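Local coordinates for protein nuclear hormone receptor FTZ-F1 (Drosophila melanogaster, PDB 2XHS) that probably acts as a transcription factor of the nuclear receptor family, with a ligand-binding domain that binds a Fushi tarazu peptide at its surface, at residues S12-I15 with R16-Q20; D24-W27 with Q28-F32; L34-K37 with Q38-Q42; Q232-L235 with M236-H240. All coordinates share one frame; numbering follows the deposited sequence.

All four contacts are local, between residues close in sequence: interaction 1 at the start of a helix, 2 within one, 3 at a helix end and 4 at an N-cap. Interaction 1 is in helix 13-20. Its centre is about 21 Å from that of interaction 2, which is in the next helix, 24-39. Interactions 2 and 3 share helix 24-39, with centres about 15 Å apart. Interaction 4 is in helix 234-240, near the C-terminus. Its centre is about 31 Å from the centre of interaction 1, on the opposite side of the chain's centre, and about 22 Å and 23 Å from the centres of interactions 2 and 3. The bound peptide is met at interaction 4, through L234, E237 and M238.

Interaction 1 (S12-I15 with R16-Q20); sequences SPMI and REFVQ
The F18 ring lies with one face over the carbonyl of M14, toward its rim. M14 O is 3.3 Å from F18 CG. The CA of I15 approaches the same ring obliquely. The R16 guanidinium has S12 O and P13 CA over one face, again toward the rim, with P13 CA 3.5 Å from R16 NH1. The P13 and R16 side chains cross at a slant, and both residues are exposed. CG of F18 stands anti to its carbonyl carbon (chi1 -71°), which turns the ring back over the preceding turn. There it runs beside M14, a selenomethionine, and CG of M14 is 3.9 Å from CZ of F18. The SE of M14 is 4.8 Å from the centroid of the F18 ring, in an oblique Met-aromatic contact. The ordinary helix bond from F18 N to M14 O (3.0 Å) brings both residues onto one side. An alanine at F18 would probably leave a gap beside F156 and take the ring from the M14 selenium, which would keep F71. Helix 13-20, probably helix 1 of the nuclear receptor fold, rests on helix 148-159 through I15, F18 and V19. M14 and I15 reach helix 170-191 at N179 and Y187.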
loop_
_atom_site.group_PDB
_atom_site.type_symbol
_atom_site.label_atom_id
_atom_site.label_comp_id
_atom_site.label_asym_id
_atom_site.label_seq_id
_atom_site.Cartn_x
_atom_site.Cartn_y
_atom_site.Cartn_z
ATOM N N SER A 12 -8.674 13.268 -16.173
ATOM C CA SER A 12 -8.163 14.501 -15.650
ATOM C C SER A 12 -6.694 14.440 -15.555
ATOM O O SER A 12 -6.119 13.408 -15.479
ATOM C CB SER A 12 -8.717 14.767 -14.278
ATOM O OG SER A 12 -9.301 13.608 -13.775
ATOM N N PRO A 13 -6.096 15.593 -15.585
ATOM C CA PRO A 13 -4.671 15.743 -15.488
ATOM C C PRO A 13 -4.174 15.287 -14.160
ATOM O O PRO A 13 -3.085 14.788 -14.065
ATOM C CB PRO A 13 -4.512 17.227 -15.588
ATOM C CG PRO A 13 -5.580 17.635 -16.383
ATOM C CD PRO A 13 -6.709 16.784 -16.147
HETATM N N MSE A 14 -4.965 15.505 -13.132
HETATM C CA MSE A 14 -4.541 15.214 -11.797
HETATM C C MSE A 14 -4.290 13.770 -11.695
HETATM O O MSE A 14 -3.305 13.340 -11.170
HETATM C CB MSE A 14 -5.673 15.548 -10.855
HETATM C CG MSE A 14 -5.249 15.985 -9.486
HETATM SE SE MSE A 14 -6.674 15.784 -8.278
HETATM C CE MSE A 14 -6.028 16.885 -6.905
ATOM N N ILE A 15 -5.231 13.018 -12.195
ATOM C CA ILE A 15 -5.129 11.594 -12.216
ATOM C C ILE A 15 -4.013 11.083 -13.064
ATOM O O ILE A 15 -3.396 10.105 -12.760
ATOM C CB ILE A 15 -6.371 11.004 -12.673
ATOM C CG1 ILE A 15 -7.390 11.117 -11.566
ATOM C CG2 ILE A 15 -6.139 9.597 -12.964
ATOM C CD1 ILE A 15 -8.658 10.522 -11.889
ATOM N N ARG A 16 -3.765 11.738 -14.164
ATOM C CA ARG A 16 -2.708 11.315 -15.000
ATOM C C ARG A 16 -1.464 11.476 -14.221
ATOM O O ARG A 16 -0.584 10.674 -14.305
ATOM C CB ARG A 16 -2.622 12.199 -16.198
ATOM C CG ARG A 16 -3.605 11.938 -17.236
ATOM C CD ARG A 16 -3.159 12.557 -18.524
ATOM N NE ARG A 16 -4.232 13.303 -19.124
ATOM C CZ ARG A 16 -4.257 14.617 -19.172
ATOM N NH1 ARG A 16 -3.254 15.315 -18.714
ATOM N NH2 ARG A 16 -5.272 15.232 -19.705
ATOM N N GLU A 17 -1.373 12.564 -13.493
ATOM C CA GLU A 17 -0.211 12.869 -12.691
ATOM C C GLU A 17 0.016 11.900 -11.581
ATOM O O GLU A 17 1.118 11.629 -11.223
ATOM C CB GLU A 17 -0.311 14.264 -12.138
ATOM C CG GLU A 17 -0.393 15.299 -13.206
ATOM C CD GLU A 17 -0.619 16.682 -12.669
ATOM O OE1 GLU A 17 -0.458 16.880 -11.460
ATOM O OE2 GLU A 17 -0.967 17.571 -13.457
ATOM N N PHE A 18 -1.055 11.428 -10.995
ATOM C CA PHE A 18 -0.985 10.420 -9.997
ATOM C C PHE A 18 -0.468 9.146 -10.569
ATOM O O PHE A 18 0.296 8.461 -9.974
ATOM C CB PHE A 18 -2.364 10.173 -9.476
ATOM C CG PHE A 18 -2.887 11.266 -8.649
ATOM C CD1 PHE A 18 -2.058 12.197 -8.129
ATOM C CD2 PHE A 18 -4.210 11.361 -8.383
ATOM C CE1 PHE A 18 -2.540 13.185 -7.361
ATOM C CE2 PHE A 18 -4.680 12.357 -7.617
ATOM C CZ PHE A 18 -3.849 13.263 -7.109
ATOM N N VAL A 19 -0.910 8.799 -11.736
ATOM C CA VAL A 19 -0.450 7.561 -12.277
ATOM C C VAL A 19 0.990 7.657 -12.657
ATOM O O VAL A 19 1.629 6.687 -12.920
ATOM C CB VAL A 19 -1.238 7.146 -13.444
ATOM C CG1 VAL A 19 -0.532 6.053 -14.085
ATOM C CG2 VAL A 19 -2.551 6.666 -12.995
ATOM N N GLN A 20 1.470 8.869 -12.736
ATOM C CA GLN A 20 2.838 9.164 -13.044
ATOM C C GLN A 20 3.761 8.706 -11.973
ATOM O O GLN A 20 4.877 8.334 -12.211
ATOM C CB GLN A 20 2.990 10.651 -13.183
ATOM C CG GLN A 20 2.898 11.109 -14.574
ATOM C CD GLN A 20 3.645 10.213 -15.465
ATOM O OE1 GLN A 20 4.699 9.740 -15.114
ATOM N NE2 GLN A 20 3.114 9.964 -16.630
#

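Interaction 2 (D24-W27 with Q28-F32); sequences DREW and QTQLF
Q30 lies beside E26 one turn further along helix 24-39, and the two side chains point the same way. CB of Q30 sits near the E26 carbonyl, 3.2 Å from E26 O, the oxygen that also accepts from Q30 N (2.8 Å, N-H...O 162°). CG is next, still close to that oxygen at 3.6 Å from E26 O. CD and OE1 still have E26 O as their nearest partner but drift away from it. The chain runs extended from CG onward, which carries the amide out alongside the E26 side chain. At the tip, NE2 of Q30 is 4.0 Å from OE2 of E26, a loose polar approach. The carboxylate and amide planes are turned 68° apart. With an alanine at Q30, the E26 carboxylate would probably lose this amide neighbour and be freer to turn.

On another side of the helix the W27 indole swings out, with CG anti to its backbone N (chi1 -167°). Its CE3 lies 3.5 Å from Q28 N, and its CZ3 reaches CD1 of L31 at 4.2 Å. The ring also stacks on that of H99 of helix 77-102. R25 O accepts from T29 N at 2.8 Å and also from T29 OG1, though the modelled length of the second bond is doubtful.

The helix is consistent with helix 2 of NR5A receptors. Its chemistry is divided by side. The indole makes the apolar contact and ties it to helix 77-102. Main-chain bonds hold the turn, so the E26 and Q30 pair probably adds a weak electrostatic attraction.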
loop_
_atom_site.group_PDB
_atom_site.type_symbol
_atom_site.label_atom_id
_atom_site.label_comp_id
_atom_site.label_asym_id
_atom_site.label_seq_id
_atom_site.Cartn_x
_atom_site.Cartn_y
_atom_site.Cartn_z
ATOM N N ASP A 24 5.363 0.539 -11.310
ATOM C CA ASP A 24 5.102 -0.815 -10.922
ATOM C C ASP A 24 6.347 -1.597 -11.140
ATOM O O ASP A 24 6.654 -2.496 -10.411
ATOM C CB ASP A 24 3.986 -1.437 -11.751
ATOM C CG ASP A 24 2.639 -1.045 -11.292
ATOM O OD1 ASP A 24 2.531 -0.499 -10.206
ATOM O OD2 ASP A 24 1.680 -1.300 -12.005
ATOM N N ARG A 25 7.068 -1.275 -12.182
ATOM C CA ARG A 25 8.219 -2.068 -12.507
ATOM C C ARG A 25 9.257 -2.057 -11.429
ATOM O O ARG A 25 9.868 -3.062 -11.137
ATOM C CB ARG A 25 8.820 -1.588 -13.806
ATOM C CG ARG A 25 8.290 -2.327 -15.000
ATOM C CD ARG A 25 9.229 -2.223 -16.166
ATOM N NE ARG A 25 8.490 -1.938 -17.380
ATOM C CZ ARG A 25 8.662 -0.851 -18.113
ATOM N NH1 ARG A 25 9.580 0.030 -17.777
ATOM N NH2 ARG A 25 7.936 -0.661 -19.197
ATOM N N GLU A 26 9.473 -0.898 -10.866
ATOM C CA GLU A 26 10.451 -0.753 -9.842
ATOM C C GLU A 26 10.053 -1.578 -8.659
ATOM O O GLU A 26 10.874 -2.161 -7.995
ATOM C CB GLU A 26 10.546 0.689 -9.453
ATOM C CG GLU A 26 11.840 1.066 -8.885
ATOM C CD GLU A 26 11.899 2.528 -8.661
ATOM O OE1 GLU A 26 11.016 3.222 -9.176
ATOM O OE2 GLU A 26 12.829 2.997 -7.984
ATOM N N TRP A 27 8.774 -1.611 -8.378
ATOM C CA TRP A 27 8.313 -2.357 -7.252
ATOM C C TRP A 27 8.578 -3.812 -7.366
ATOM O O TRP A 27 9.054 -4.409 -6.457
ATOM C CB TRP A 27 6.824 -2.193 -7.167
ATOM C CG TRP A 27 6.253 -2.637 -5.912
ATOM C CD1 TRP A 27 6.118 -1.911 -4.801
ATOM C CD2 TRP A 27 5.709 -3.912 -5.628
ATOM N NE1 TRP A 27 5.527 -2.639 -3.830
ATOM C CE2 TRP A 27 5.262 -3.880 -4.320
ATOM C CE3 TRP A 27 5.553 -5.077 -6.357
ATOM C CZ2 TRP A 27 4.676 -4.953 -3.726
ATOM C CZ3 TRP A 27 4.991 -6.133 -5.765
ATOM C CH2 TRP A 27 4.549 -6.073 -4.468
ATOM N N GLN A 28 8.204 -4.413 -8.467
ATOM C CA GLN A 28 8.491 -5.806 -8.675
ATOM C C GLN A 28 9.971 -6.033 -8.778
ATOM O O GLN A 28 10.472 -7.034 -8.352
ATOM C CB GLN A 28 7.755 -6.359 -9.892
ATOM C CG GLN A 28 8.267 -7.707 -10.366
ATOM C CD GLN A 28 7.248 -8.497 -11.133
ATOM O OE1 GLN A 28 7.571 -9.189 -12.093
ATOM N NE2 GLN A 28 6.008 -8.410 -10.709
ATOM N N THR A 29 10.682 -5.115 -9.388
ATOM C CA THR A 29 12.093 -5.319 -9.509
ATOM C C THR A 29 12.737 -5.337 -8.171
ATOM O O THR A 29 13.539 -6.179 -7.874
ATOM C CB THR A 29 12.722 -4.203 -10.252
ATOM O OG1 THR A 29 12.055 -4.051 -11.489
ATOM C CG2 THR A 29 14.103 -4.535 -10.534
ATOM N N GLN A 30 12.379 -4.375 -7.361
ATOM C CA GLN A 30 12.942 -4.267 -6.063
ATOM C C GLN A 30 12.603 -5.483 -5.299
ATOM O O GLN A 30 13.348 -5.900 -4.473
ATOM C CB GLN A 30 12.344 -3.090 -5.345
ATOM C CG GLN A 30 13.199 -1.882 -5.309
ATOM C CD GLN A 30 12.463 -0.749 -4.710
ATOM O OE1 GLN A 30 11.456 -0.948 -4.057
ATOM N NE2 GLN A 30 12.935 0.451 -4.941
ATOM N N LEU A 31 11.432 -6.019 -5.512
ATOM C CA LEU A 31 11.038 -7.139 -4.719
ATOM C C LEU A 31 11.840 -8.377 -4.932
ATOM O O LEU A 31 12.306 -8.967 -4.004
ATOM C CB LEU A 31 9.585 -7.439 -5.003
ATOM C CG LEU A 31 9.029 -8.461 -4.054
ATOM C CD1 LEU A 31 7.825 -9.041 -4.613
ATOM C CD2 LEU A 31 10.064 -9.470 -3.966
ATOM N N PHE A 32 11.937 -8.816 -6.160
ATOM C CA PHE A 32 12.693 -9.997 -6.465
ATOM C C PHE A 32 14.169 -9.797 -6.282
ATOM O O PHE A 32 14.898 -10.717 -6.038
ATOM C CB PHE A 32 12.288 -10.547 -7.809
ATOM C CG PHE A 32 10.892 -11.033 -7.831
ATOM C CD1 PHE A 32 10.573 -12.256 -7.357
ATOM C CD2 PHE A 32 9.900 -10.257 -8.289
ATOM C CE1 PHE A 32 9.318 -12.686 -7.366
ATOM C CE2 PHE A 32 8.646 -10.706 -8.290
ATOM C CZ PHE A 32 8.362 -11.913 -7.825
#

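Interaction 3 (L34-K37 with Q38-Q42); sequences LLQK and QTYNQ
T39 and L35 are joined by a bond from the hydroxyl of T39 to the main chain, with OG1 2.6 Å from L35 O. OG1 sits between the backbone N and the carbonyl carbon (chi1 59°), which turns the hydroxyl back to L35 O. T39 N reaches that oxygen only weakly. Q38 N gives a straight bond of 2.7 Å to L34 O. Q36 O takes two donors. Y40 N comes nearly straight at 3.0 Å from Q36 O, while T39 N stands well above the carbonyl plane. Beyond this the chain leaves the helix in a type II beta turn from T39 to Q42. The carbonyls of Q36 and K37 lie near the edge of the Y40 ring.

Packing fills in around these bonds. CD2 of L34 touches CG of Q38 at 3.8 Å. The Q38 chain bends at chi2, which brings its NE2 to 3.8 Å from CG of K37, and its OE1 is hydrogen-bonded to K53. NE2 of Q36 reaches CB of Y40 at 3.6 Å, with amide and ring planes 25° apart.

This is the last turn of helix 24-39. L34 packs on L50, V54 and Q57 of helix 47-67, probably helix 3 of the receptor fold. Q36 makes a weak hydrogen bond to N112, between strands 108-110 and 116-118.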
loop_
_atom_site.group_PDB
_atom_site.type_symbol
_atom_site.label_atom_id
_atom_site.label_comp_id
_atom_site.label_asym_id
_atom_site.label_seq_id
_atom_site.Cartn_x
_atom_site.Cartn_y
_atom_site.Cartn_z
ATOM N N LEU A 34 15.671 -8.145 -3.839
ATOM C CA LEU A 34 15.952 -8.397 -2.454
ATOM C C LEU A 34 15.821 -9.864 -2.210
ATOM O O LEU A 34 16.639 -10.473 -1.584
ATOM C CB LEU A 34 14.956 -7.632 -1.610
ATOM C CG LEU A 34 15.022 -7.540 -0.102
ATOM C CD1 LEU A 34 14.321 -6.346 0.297
ATOM C CD2 LEU A 34 14.306 -8.668 0.437
ATOM N N LEU A 35 14.790 -10.458 -2.753
ATOM C CA LEU A 35 14.570 -11.855 -2.507
ATOM C C LEU A 35 15.716 -12.654 -3.028
ATOM O O LEU A 35 16.113 -13.604 -2.422
ATOM C CB LEU A 35 13.309 -12.325 -3.197
ATOM C CG LEU A 35 11.935 -12.222 -2.586
ATOM C CD1 LEU A 35 11.008 -12.763 -3.567
ATOM C CD2 LEU A 35 11.852 -13.017 -1.376
ATOM N N GLN A 36 16.225 -12.319 -4.190
ATOM C CA GLN A 36 17.372 -13.038 -4.679
ATOM C C GLN A 36 18.570 -12.783 -3.838
ATOM O O GLN A 36 19.235 -13.671 -3.420
ATOM C CB GLN A 36 17.691 -12.591 -6.083
ATOM C CG GLN A 36 18.981 -13.115 -6.602
ATOM C CD GLN A 36 18.964 -14.597 -6.773
ATOM O OE1 GLN A 36 17.974 -15.246 -6.499
ATOM N NE2 GLN A 36 20.065 -15.143 -7.220
ATOM N N LYS A 37 18.837 -11.546 -3.544
ATOM C CA LYS A 37 20.014 -11.251 -2.779
ATOM C C LYS A 37 19.972 -11.882 -1.427
ATOM O O LYS A 37 20.973 -12.301 -0.915
ATOM C CB LYS A 37 20.192 -9.767 -2.639
ATOM C CG LYS A 37 21.159 -9.408 -1.605
ATOM C CD LYS A 37 21.523 -7.976 -1.699
ATOM C CE LYS A 37 22.496 -7.620 -0.637
ATOM N NZ LYS A 37 22.814 -6.192 -0.708
ATOM N N GLN A 38 18.816 -11.921 -0.818
ATOM C CA GLN A 38 18.742 -12.474 0.502
ATOM C C GLN A 38 18.869 -13.952 0.553
ATOM O O GLN A 38 19.064 -14.504 1.592
ATOM C CB GLN A 38 17.475 -12.045 1.213
ATOM C CG GLN A 38 17.416 -10.590 1.562
ATOM C CD GLN A 38 18.586 -10.119 2.338
ATOM O OE1 GLN A 38 18.721 -10.432 3.493
ATOM N NE2 GLN A 38 19.424 -9.335 1.719
ATOM N N THR A 39 18.693 -14.620 -0.557
ATOM C CA THR A 39 18.649 -16.048 -0.488
ATOM C C THR A 39 19.718 -16.814 -1.222
ATOM O O THR A 39 19.976 -17.950 -0.910
ATOM C CB THR A 39 17.319 -16.488 -0.986
ATOM O OG1 THR A 39 17.167 -16.022 -2.319
ATOM C CG2 THR A 39 16.269 -15.863 -0.182
ATOM N N TYR A 40 20.332 -16.229 -2.221
ATOM C CA TYR A 40 21.298 -17.008 -2.958
ATOM C C TYR A 40 22.476 -17.365 -2.089
ATOM O O TYR A 40 22.885 -16.611 -1.231
ATOM C CB TYR A 40 21.743 -16.297 -4.219
ATOM C CG TYR A 40 23.081 -15.648 -4.135
ATOM C CD1 TYR A 40 23.252 -14.463 -3.469
ATOM C CD2 TYR A 40 24.170 -16.211 -4.749
ATOM C CE1 TYR A 40 24.470 -13.866 -3.401
ATOM C CE2 TYR A 40 25.399 -15.625 -4.687
ATOM C CZ TYR A 40 25.546 -14.449 -4.012
ATOM O OH TYR A 40 26.784 -13.861 -3.950
ATOM N N ASN A 41 22.992 -18.559 -2.288
ATOM C CA ASN A 41 24.096 -19.025 -1.494
ATOM C C ASN A 41 23.782 -19.097 -0.024
ATOM O O ASN A 41 24.647 -18.876 0.788
ATOM C CB ASN A 41 25.315 -18.132 -1.695
ATOM C CG ASN A 41 26.190 -18.586 -2.843
ATOM O OD1 ASN A 41 26.681 -19.704 -2.851
ATOM N ND2 ASN A 41 26.399 -17.715 -3.805
ATOM N N GLN A 42 22.547 -19.368 0.329
ATOM C CA GLN A 42 22.225 -19.520 1.725
ATOM C C GLN A 42 21.483 -20.800 1.902
ATOM O O GLN A 42 20.542 -21.038 1.222
ATOM C CB GLN A 42 21.375 -18.364 2.177
ATOM C CG GLN A 42 22.151 -17.121 2.376
ATOM C CD GLN A 42 22.707 -17.060 3.737
ATOM O OE1 GLN A 42 22.123 -17.587 4.664
ATOM N NE2 GLN A 42 23.826 -16.389 3.891
#

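Interaction 4 (Q232-L235 with M236-H240); sequences QTLL and MEMLH
T233 is the N-cap of helix 234-240, and its OG1 accepts from M236 N at 3.0 Å (N-H...O 164°). The same OG1 lies 3.5 Å from CB of M236, a selenomethionine, whose side chain crosses that of T233 at about a right angle. The main chain then follows the helix pattern: E237 N to T233 O, M238 N to L234 O (2.8 Å) and L239 N to L235 O (2.9 Å).

The leucines and their partners one turn on lie side by side. L235 and L239 meet through CD2 atoms, and L234 runs next to M238, also a selenomethionine, where the modelled approach is too close to be trusted.

The position near the C-terminus and the LLMEM sequence fit the activation helix (helix 12) of nuclear receptors, whose acidic residue acts as one half of the charge clamp for a coactivator helix. E237 fits that role. CG of E237 is anti to the backbone N (chi1 165°), and the extended chain carries OE2 to the backbone of the bound peptide, where it is hydrogen-bonded. L234 and M238 also pack on peptide side chains.

Within the domain, D56 of helix 47-67 accepts from L235 N, and L234 packs on L59 and F60. L239 touches H224 and E217 of helix 198-224, and W88 of helix 77-102 meets M238 and L239.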
loop_
_atom_site.group_PDB
_atom_site.type_symbol
_atom_site.label_atom_id
_atom_site.label_comp_id
_atom_site.label_asym_id
_atom_site.label_seq_id
_atom_site.Cartn_x
_atom_site.Cartn_y
_atom_site.Cartn_z
ATOM N N GLN A 232 15.479 -3.005 14.955
ATOM C CA GLN A 232 16.021 -1.741 14.536
ATOM C C GLN A 232 15.445 -1.178 13.293
ATOM O O GLN A 232 15.805 -0.107 12.893
ATOM C CB GLN A 232 17.492 -1.910 14.308
ATOM C CG GLN A 232 18.031 -3.075 15.033
ATOM C CD GLN A 232 18.274 -4.238 14.151
ATOM O OE1 GLN A 232 18.847 -4.098 13.108
ATOM N NE2 GLN A 232 17.862 -5.391 14.572
ATOM N N THR A 233 14.555 -1.921 12.684
ATOM C CA THR A 233 13.956 -1.590 11.421
ATOM C C THR A 233 12.892 -0.546 11.459
ATOM O O THR A 233 12.312 -0.289 12.464
ATOM C CB THR A 233 13.309 -2.783 10.866
ATOM O OG1 THR A 233 12.171 -3.062 11.650
ATOM C CG2 THR A 233 14.210 -3.917 10.981
ATOM N N LEU A 234 12.650 0.048 10.313
ATOM C CA LEU A 234 11.606 1.009 10.124
ATOM C C LEU A 234 10.279 0.345 10.347
ATOM O O LEU A 234 9.344 0.924 10.823
ATOM C CB LEU A 234 11.695 1.549 8.729
ATOM C CG LEU A 234 10.634 2.524 8.309
ATOM C CD1 LEU A 234 10.693 3.708 9.208
ATOM C CD2 LEU A 234 10.887 2.911 6.923
ATOM N N LEU A 235 10.217 -0.911 9.997
ATOM C CA LEU A 235 9.016 -1.647 10.147
ATOM C C LEU A 235 8.613 -1.714 11.597
ATOM O O LEU A 235 7.474 -1.565 11.916
ATOM C CB LEU A 235 9.242 -3.039 9.597
ATOM C CG LEU A 235 7.982 -3.821 9.374
ATOM C CD1 LEU A 235 8.264 -5.210 9.583
ATOM C CD2 LEU A 235 7.022 -3.336 10.380
HETATM N N MSE A 236 9.551 -1.963 12.479
HETATM C CA MSE A 236 9.282 -1.957 13.889
HETATM C C MSE A 236 8.926 -0.572 14.357
HETATM O O MSE A 236 8.068 -0.382 15.160
HETATM C CB MSE A 236 10.491 -2.479 14.631
HETATM C CG MSE A 236 10.391 -2.481 16.119
HETATM SE SE MSE A 236 9.344 -3.807 16.752
HETATM C CE MSE A 236 7.727 -3.022 16.791
ATOM N N GLU A 237 9.604 0.419 13.853
ATOM C CA GLU A 237 9.329 1.747 14.301
ATOM C C GLU A 237 7.930 2.106 13.972
ATOM O O GLU A 237 7.246 2.705 14.750
ATOM C CB GLU A 237 10.252 2.693 13.594
ATOM C CG GLU A 237 9.872 4.112 13.690
ATOM C CD GLU A 237 10.939 4.998 13.159
ATOM O OE1 GLU A 237 12.095 4.729 13.430
ATOM O OE2 GLU A 237 10.625 5.966 12.482
HETATM N N MSE A 238 7.519 1.755 12.782
HETATM C CA MSE A 238 6.183 2.002 12.327
HETATM C C MSE A 238 5.209 1.201 13.145
HETATM O O MSE A 238 4.155 1.651 13.497
HETATM C CB MSE A 238 6.102 1.633 10.857
HETATM C CG MSE A 238 5.350 2.601 10.007
HETATM SE SE MSE A 238 6.112 4.282 9.953
HETATM C CE MSE A 238 7.841 3.676 9.648
ATOM N N LEU A 239 5.563 -0.023 13.430
ATOM C CA LEU A 239 4.708 -0.869 14.195
ATOM C C LEU A 239 4.532 -0.317 15.570
ATOM O O LEU A 239 3.497 -0.400 16.153
ATOM C CB LEU A 239 5.353 -2.214 14.276
ATOM C CG LEU A 239 4.562 -3.432 13.889
ATOM C CD1 LEU A 239 3.548 -3.092 12.906
ATOM C CD2 LEU A 239 5.515 -4.336 13.305
ATOM N N HIS A 240 5.608 0.201 16.094
ATOM C CA HIS A 240 5.709 0.737 17.431
ATOM C C HIS A 240 4.918 1.968 17.751
ATOM O O HIS A 240 4.519 2.194 18.860
ATOM C CB HIS A 240 7.161 1.033 17.715
ATOM C CG HIS A 240 7.453 1.320 19.146
ATOM N ND1 HIS A 240 8.445 2.183 19.539
ATOM C CD2 HIS A 240 6.889 0.857 20.279
ATOM C CE1 HIS A 240 8.484 2.229 20.855
ATOM N NE2 HIS A 240 7.546 1.439 21.324
#